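Local coordinates for uncharacterized protein (Bacteroides ovatus CL02T12C04, PDB 6PTM), which probably hydrolyses carrageenan from the chain ends as an exo-acting enzyme of glycoside hydrolase family 42, at residues E71-R76 and I185-N190; F171-T176 and N538-T543. All blocks are in the same frame, centred on the assembly; numbering follows the deposited sequence.

Interaction 1: residues E71-R76 and I185-N190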
loop_
_atom_site.group_PDB
_atom_site.type_symbol
_atom_site.label_atom_id
_atom_site.label_comp_id
_atom_site.label_asym_id
_atom_site.label_seq_id
_atom_site.Cartn_x
_atom_site.Cartn_y
_atom_site.Cartn_z
ATOM N N GLU A 71 21.604 -6.014 16.217
ATOM C CA GLU A 71 21.587 -6.776 17.492
ATOM C C GLU A 71 21.040 -5.890 18.620
ATOM O O GLU A 71 20.286 -6.415 19.479
ATOM C CB GLU A 71 22.964 -7.354 17.780
ATOM C CG GLU A 71 23.358 -8.487 16.845
ATOM C CD GLU A 71 23.929 -8.009 15.519
ATOM O OE1 GLU A 71 24.302 -6.811 15.432
ATOM O OE2 GLU A 71 23.996 -8.837 14.577
ATOM N N GLU A 72 21.376 -4.606 18.643
ATOM C CA GLU A 72 20.795 -3.670 19.642
ATOM C C GLU A 72 19.281 -3.576 19.483
ATOM O O GLU A 72 18.569 -3.437 20.510
ATOM C CB GLU A 72 21.376 -2.270 19.508
ATOM C CG GLU A 72 22.824 -2.183 19.946
ATOM C CD GLU A 72 23.407 -0.834 19.576
ATOM O OE1 GLU A 72 22.692 0.154 19.771
ATOM O OE2 GLU A 72 24.488 -0.781 19.007
ATOM N N THR A 73 18.789 -3.620 18.244
ATOM C CA THR A 73 17.335 -3.589 17.959
ATOM C C THR A 73 16.709 -4.858 18.529
ATOM O O THR A 73 15.660 -4.765 19.200
ATOM C CB THR A 73 17.054 -3.414 16.462
ATOM O OG1 THR A 73 17.614 -2.160 16.068
ATOM C CG2 THR A 73 15.577 -3.475 16.152
ATOM N N ALA A 74 17.303 -6.016 18.252
ATOM C CA ALA A 74 16.838 -7.324 18.776
ATOM C C ALA A 74 16.884 -7.330 20.318
ATOM O O ALA A 74 15.925 -7.836 20.951
ATOM C CB ALA A 74 17.683 -8.446 18.196
ATOM N N LEU A 75 17.995 -6.873 20.897
ATOM C CA LEU A 75 18.177 -6.812 22.376
ATOM C C LEU A 75 17.053 -5.952 22.963
ATOM O O LEU A 75 16.440 -6.363 23.951
ATOM C CB LEU A 75 19.540 -6.205 22.717
ATOM C CG LEU A 75 19.845 -6.135 24.213
ATOM C CD1 LEU A 75 19.977 -7.534 24.786
ATOM C CD2 LEU A 75 21.114 -5.370 24.496
ATOM N N ARG A 76 16.812 -4.769 22.409
ATOM C CA ARG A 76 15.758 -3.865 22.925
ATOM C C ARG A 76 14.395 -4.544 22.796
ATOM O O ARG A 76 13.570 -4.444 23.734
ATOM C CB ARG A 76 15.776 -2.508 22.225
ATOM C CG ARG A 76 14.692 -1.565 22.724
ATOM C CD ARG A 76 14.735 -1.326 24.225
ATOM N NE ARG A 76 16.027 -0.785 24.640
ATOM C CZ ARG A 76 16.426 0.472 24.445
ATOM N NH1 ARG A 76 15.661 1.366 23.835
ATOM N NH2 ARG A 76 17.622 0.838 24.869
ATOM N N ILE A 185 11.455 4.614 20.970
ATOM C CA ILE A 185 11.787 5.464 19.786
ATOM C C ILE A 185 13.280 5.349 19.443
ATOM O O ILE A 185 13.656 5.857 18.377
ATOM C CB ILE A 185 11.336 6.933 19.971
ATOM C CG1 ILE A 185 12.094 7.618 21.111
ATOM C CG2 ILE A 185 9.826 7.018 20.137
ATOM C CD1 ILE A 185 11.824 9.097 21.243
ATOM N N GLU A 186 14.109 4.737 20.303
ATOM C CA GLU A 186 15.552 4.524 20.014
ATOM C C GLU A 186 15.708 3.577 18.821
ATOM O O GLU A 186 16.472 3.920 17.907
ATOM C CB GLU A 186 16.296 3.981 21.219
ATOM C CG GLU A 186 16.677 5.096 22.146
ATOM C CD GLU A 186 17.375 4.675 23.424
ATOM O OE1 GLU A 186 17.447 3.458 23.698
ATOM O OE2 GLU A 186 17.861 5.585 24.119
ATOM N N TYR A 187 14.976 2.466 18.792
ATOM C CA TYR A 187 15.159 1.456 17.715
ATOM C C TYR A 187 13.892 1.199 16.895
ATOM O O TYR A 187 14.048 0.636 15.796
ATOM C CB TYR A 187 15.701 0.165 18.320
ATOM C CG TYR A 187 17.014 0.378 19.028
ATOM C CD1 TYR A 187 18.198 0.436 18.318
ATOM C CD2 TYR A 187 17.079 0.553 20.400
ATOM C CE1 TYR A 187 19.413 0.652 18.945
ATOM C CE2 TYR A 187 18.288 0.722 21.047
ATOM C CZ TYR A 187 19.460 0.782 20.318
ATOM O OH TYR A 187 20.677 0.971 20.913
ATOM N N HIS A 188 12.718 1.408 17.492
ATOM C CA HIS A 188 11.434 0.942 16.898
ATOM C C HIS A 188 10.661 2.027 16.147
ATOM O O HIS A 188 9.443 1.904 16.042
ATOM C CB HIS A 188 10.607 0.188 17.951
ATOM C CG HIS A 188 11.238 -1.081 18.418
ATOM N ND1 HIS A 188 12.155 -1.119 19.431
ATOM C CD2 HIS A 188 11.082 -2.355 18.011
ATOM C CE1 HIS A 188 12.534 -2.356 19.624
ATOM N NE2 HIS A 188 11.897 -3.127 18.772
ATOM N N GLY A 189 11.364 3.049 15.681
ATOM C CA GLY A 189 10.804 4.116 14.846
ATOM C C GLY A 189 10.598 5.351 15.679
ATOM O O GLY A 189 10.363 5.206 16.906
ATOM N N ASN A 190 10.683 6.518 15.050
ATOM C CA ASN A 190 10.481 7.830 15.728
ATOM C C ASN A 190 9.512 8.699 14.904
ATOM O O ASN A 190 9.786 9.887 14.641
ATOM C CB ASN A 190 11.834 8.470 16.046
ATOM C CG ASN A 190 11.697 9.654 16.976
ATOM O OD1 ASN A 190 10.700 9.761 17.668
ATOM N ND2 ASN A 190 12.725 10.474 17.049
HETATM O O HOH W 1 16.249 -0.403 14.458
#
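Glu-186 OE1 is gripped by both terminal nitrogens of Arg-76: NH1 reaches it at 2.8 Å and NH2 at 2.9 Å, a forked, end-on salt bridge that points one N-H from each at the same carboxylate oxygen. That oxygen lies close to the guanidinium plane, while the carboxylate is turned 37° from it. NE of Arg-76 is taken by Glu-79 on the same helix, so the guanidinium is held between two acids. Tyr-187 approaches one guanidinium face with its ring edge, CE2 leading, the two planes standing 78° apart. With CG anti to its backbone N and bends at chi2 and chi3, the arginine curls round the ring, its CB 3.8 Å from Tyr-187 CD2. The helix carrying it, 69-90, belongs to the helical region ahead of a (beta/alpha)8 barrel of the kind expected for this family, and 185-190 is part of the barrel's link from strand 168-175 to strand 192-197. One face of the tyrosine ring lies over the helix backbone, with Glu-72 O above its centre. Beyond the ring, Tyr-187 OH donates a very short bond of 2.5 Å to Glu-72 OE1; Lys-62 and Thr-68 hold the other oxygen, OE2. A water bridges the threonine side chain and the loop backbone, donating to Thr-73 OG1 (2.7 Å) and to Tyr-187 O (2.8 Å); the threonine hydroxyl is also bonded to Leu-69 O. His-188 meets Arg-76 CG in the plane of its ring, CE1 to CG 3.9 Å, while its NE2 is hydrogen-bonded to Thr-77 OG1.

Interaction 2: residues F171-T176 and N538-T543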
loop_
_atom_site.group_PDB
_atom_site.type_symbol
_atom_site.label_atom_id
_atom_site.label_comp_id
_atom_site.label_asym_id
_atom_site.label_seq_id
_atom_site.Cartn_x
_atom_site.Cartn_y
_atom_site.Cartn_z
ATOM N N PHE A 171 14.405 3.910 4.327
ATOM C CA PHE A 171 13.048 3.349 4.449
ATOM C C PHE A 171 12.668 3.323 5.929
ATOM O O PHE A 171 13.467 2.848 6.747
ATOM C CB PHE A 171 13.012 1.983 3.755
ATOM C CG PHE A 171 13.511 2.057 2.328
ATOM C CD1 PHE A 171 12.751 2.692 1.346
ATOM C CD2 PHE A 171 14.755 1.555 1.978
ATOM C CE1 PHE A 171 13.225 2.814 0.048
ATOM C CE2 PHE A 171 15.237 1.710 0.690
ATOM C CZ PHE A 171 14.471 2.329 -0.270
ATOM N N LEU A 172 11.451 3.757 6.249
ATOM C CA LEU A 172 11.020 3.988 7.646
ATOM C C LEU A 172 9.934 2.987 8.073
ATOM O O LEU A 172 8.977 2.726 7.296
ATOM C CB LEU A 172 10.542 5.426 7.816
ATOM C CG LEU A 172 11.566 6.530 7.521
ATOM C CD1 LEU A 172 10.982 7.886 7.949
ATOM C CD2 LEU A 172 12.947 6.287 8.167
ATOM N N ALA A 173 10.056 2.488 9.297
ATOM C CA ALA A 173 9.006 1.677 9.953
ATOM C C ALA A 173 8.765 2.209 11.359
ATOM O O ALA A 173 9.756 2.418 12.098
ATOM C CB ALA A 173 9.408 0.238 9.993
ATOM N N ASP A 174 7.502 2.433 11.698
ATOM C CA ASP A 174 7.020 2.646 13.085
ATOM C C ASP A 174 5.693 1.875 13.268
ATOM O O ASP A 174 5.336 1.063 12.422
ATOM C CB ASP A 174 6.913 4.140 13.408
ATOM C CG ASP A 174 7.069 4.455 14.893
ATOM O OD1 ASP A 174 7.630 5.507 15.223
ATOM O OD2 ASP A 174 6.567 3.672 15.709
ATOM N N TRP A 175 4.989 2.109 14.356
ATOM C CA TRP A 175 3.837 1.281 14.769
ATOM C C TRP A 175 2.695 2.182 15.228
ATOM O O TRP A 175 2.958 3.093 15.987
ATOM C CB TRP A 175 4.276 0.341 15.885
ATOM C CG TRP A 175 5.407 -0.566 15.521
ATOM C CD1 TRP A 175 6.736 -0.282 15.628
ATOM C CD2 TRP A 175 5.317 -1.893 14.976
ATOM N NE1 TRP A 175 7.477 -1.320 15.134
ATOM C CE2 TRP A 175 6.644 -2.341 14.765
ATOM C CE3 TRP A 175 4.263 -2.748 14.631
ATOM C CZ2 TRP A 175 6.939 -3.597 14.234
ATOM C CZ3 TRP A 175 4.559 -4.012 14.146
ATOM C CH2 TRP A 175 5.877 -4.409 13.907
ATOM N N THR A 176 1.477 1.902 14.786
ATOM C CA THR A 176 0.240 2.592 15.209
ATOM C C THR A 176 0.119 2.574 16.756
ATOM O O THR A 176 0.312 1.506 17.368
ATOM C CB THR A 176 -0.959 1.963 14.484
ATOM O OG1 THR A 176 -0.627 1.886 13.088
ATOM C CG2 THR A 176 -2.222 2.775 14.712
ATOM N N ASN A 538 10.713 -7.350 15.808
ATOM C CA ASN A 538 12.161 -7.166 15.527
ATOM C C ASN A 538 12.380 -7.265 14.005
ATOM O O ASN A 538 13.143 -6.442 13.481
ATOM C CB ASN A 538 13.036 -8.132 16.320
ATOM C CG ASN A 538 14.480 -8.046 15.884
ATOM O OD1 ASN A 538 15.151 -7.022 16.078
ATOM N ND2 ASN A 538 14.934 -9.099 15.238
ATOM N N GLU A 539 11.745 -8.218 13.302
ATOM C CA GLU A 539 12.143 -8.500 11.909
ATOM C C GLU A 539 11.756 -7.331 11.001
ATOM O O GLU A 539 12.473 -7.105 9.992
ATOM C CB GLU A 539 11.514 -9.774 11.393
ATOM C CG GLU A 539 12.195 -10.270 10.154
ATOM C CD GLU A 539 13.604 -10.767 10.378
ATOM O OE1 GLU A 539 13.978 -10.994 11.552
ATOM O OE2 GLU A 539 14.320 -10.962 9.368
ATOM N N VAL A 540 10.690 -6.590 11.308
ATOM C CA VAL A 540 10.356 -5.387 10.496
ATOM C C VAL A 540 11.559 -4.439 10.514
ATOM O O VAL A 540 11.989 -4.013 9.440
ATOM C CB VAL A 540 9.081 -4.655 10.956
ATOM C CG1 VAL A 540 8.884 -3.409 10.118
ATOM C CG2 VAL A 540 7.848 -5.547 10.857
ATOM N N HIS A 541 12.105 -4.140 11.695
ATOM C CA HIS A 541 13.240 -3.190 11.827
ATOM C C HIS A 541 14.524 -3.769 11.227
ATOM O O HIS A 541 15.285 -2.996 10.619
ATOM C CB HIS A 541 13.382 -2.762 13.287
ATOM C CG HIS A 541 12.161 -2.066 13.735
ATOM N ND1 HIS A 541 11.837 -0.828 13.237
ATOM C CD2 HIS A 541 11.164 -2.439 14.552
ATOM C CE1 HIS A 541 10.681 -0.454 13.758
ATOM N NE2 HIS A 541 10.234 -1.435 14.555
ATOM N N ALA A 542 14.757 -5.071 11.377
ATOM C CA ALA A 542 15.892 -5.761 10.737
ATOM C C ALA A 542 15.762 -5.660 9.215
ATOM O O ALA A 542 16.770 -5.456 8.537
ATOM C CB ALA A 542 15.973 -7.199 11.199
ATOM N N THR A 543 14.566 -5.817 8.674
ATOM C CA THR A 543 14.352 -5.636 7.217
ATOM C C THR A 543 14.705 -4.191 6.799
ATOM O O THR A 543 15.449 -4.002 5.832
ATOM C CB THR A 543 12.951 -6.103 6.839
ATOM O OG1 THR A 543 12.776 -7.449 7.318
ATOM C CG2 THR A 543 12.753 -6.062 5.350
#
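Trp-175 and His-541 meet rim to rim, their planes 56° apart and neither ring over the other's face. The five-membered ring of the indole lies 5.1 Å from the imidazole, centroid to centroid, and the two are joined by a nearly straight bond: Trp-175 NE1 donates to His-541 NE2 at 2.8 Å, with an N-H...N angle of 168°. The acceptor sits close to the indole plane, whereas the donor is tilted slightly from the imidazole plane. CG of His-541 stands anti to its carbonyl carbon, which swings the ring from the flank of its helix toward the strand and sets CE1 3.4 Å from Ala-173 O, again at the ring's edge. Next to this polar junction is an apolar one. Val-540 splits its branches: CG1 packs on Ala-173 CB at 3.7 Å, and CG2 touches the far end of the indole at Trp-175 CH2, 3.8 Å away. The strand and helix segments run antiparallel, at 162°, with axes 8.7 Å apart, as when the last helix of a (beta/alpha)8 barrel, here 534-549, packs against the first strand, 168-175. Trp-175 also meets Trp-509 edge-to-face. Because His-541 NE2 accepts the indole N-H, its lone pair must be available there; this fits a neutral imidazole with its proton on ND1, and helps to set the rotation of the ring in a fully buried contact.

Overall arrangement
Interaction 1 fastens the N-terminal helical region to the barrel, and interaction 2 packs the last barrel helix on the first strand, at the seam where strands 168-175 and 503-506 close the barrel. Their centres are about 9 Å apart, and they touch directly. Ala-74 CA lies 3.2 Å from Asn-538 OD1, where helix 69-90 packs on helix 534-549, and Asp-174 OD1 comes within 3.2 Å of Asn-190 N. The rings of His-188 and His-541 also meet, nearly perpendicular, and Lys-178 ties Asp-174 to the carbonyls of His-188 and Gly-189. Interaction 2 lies deeper, about 15 Å from the chain centre against 24 Å. Trp-175 ends its strand on the side where such barrels usually hold their active site.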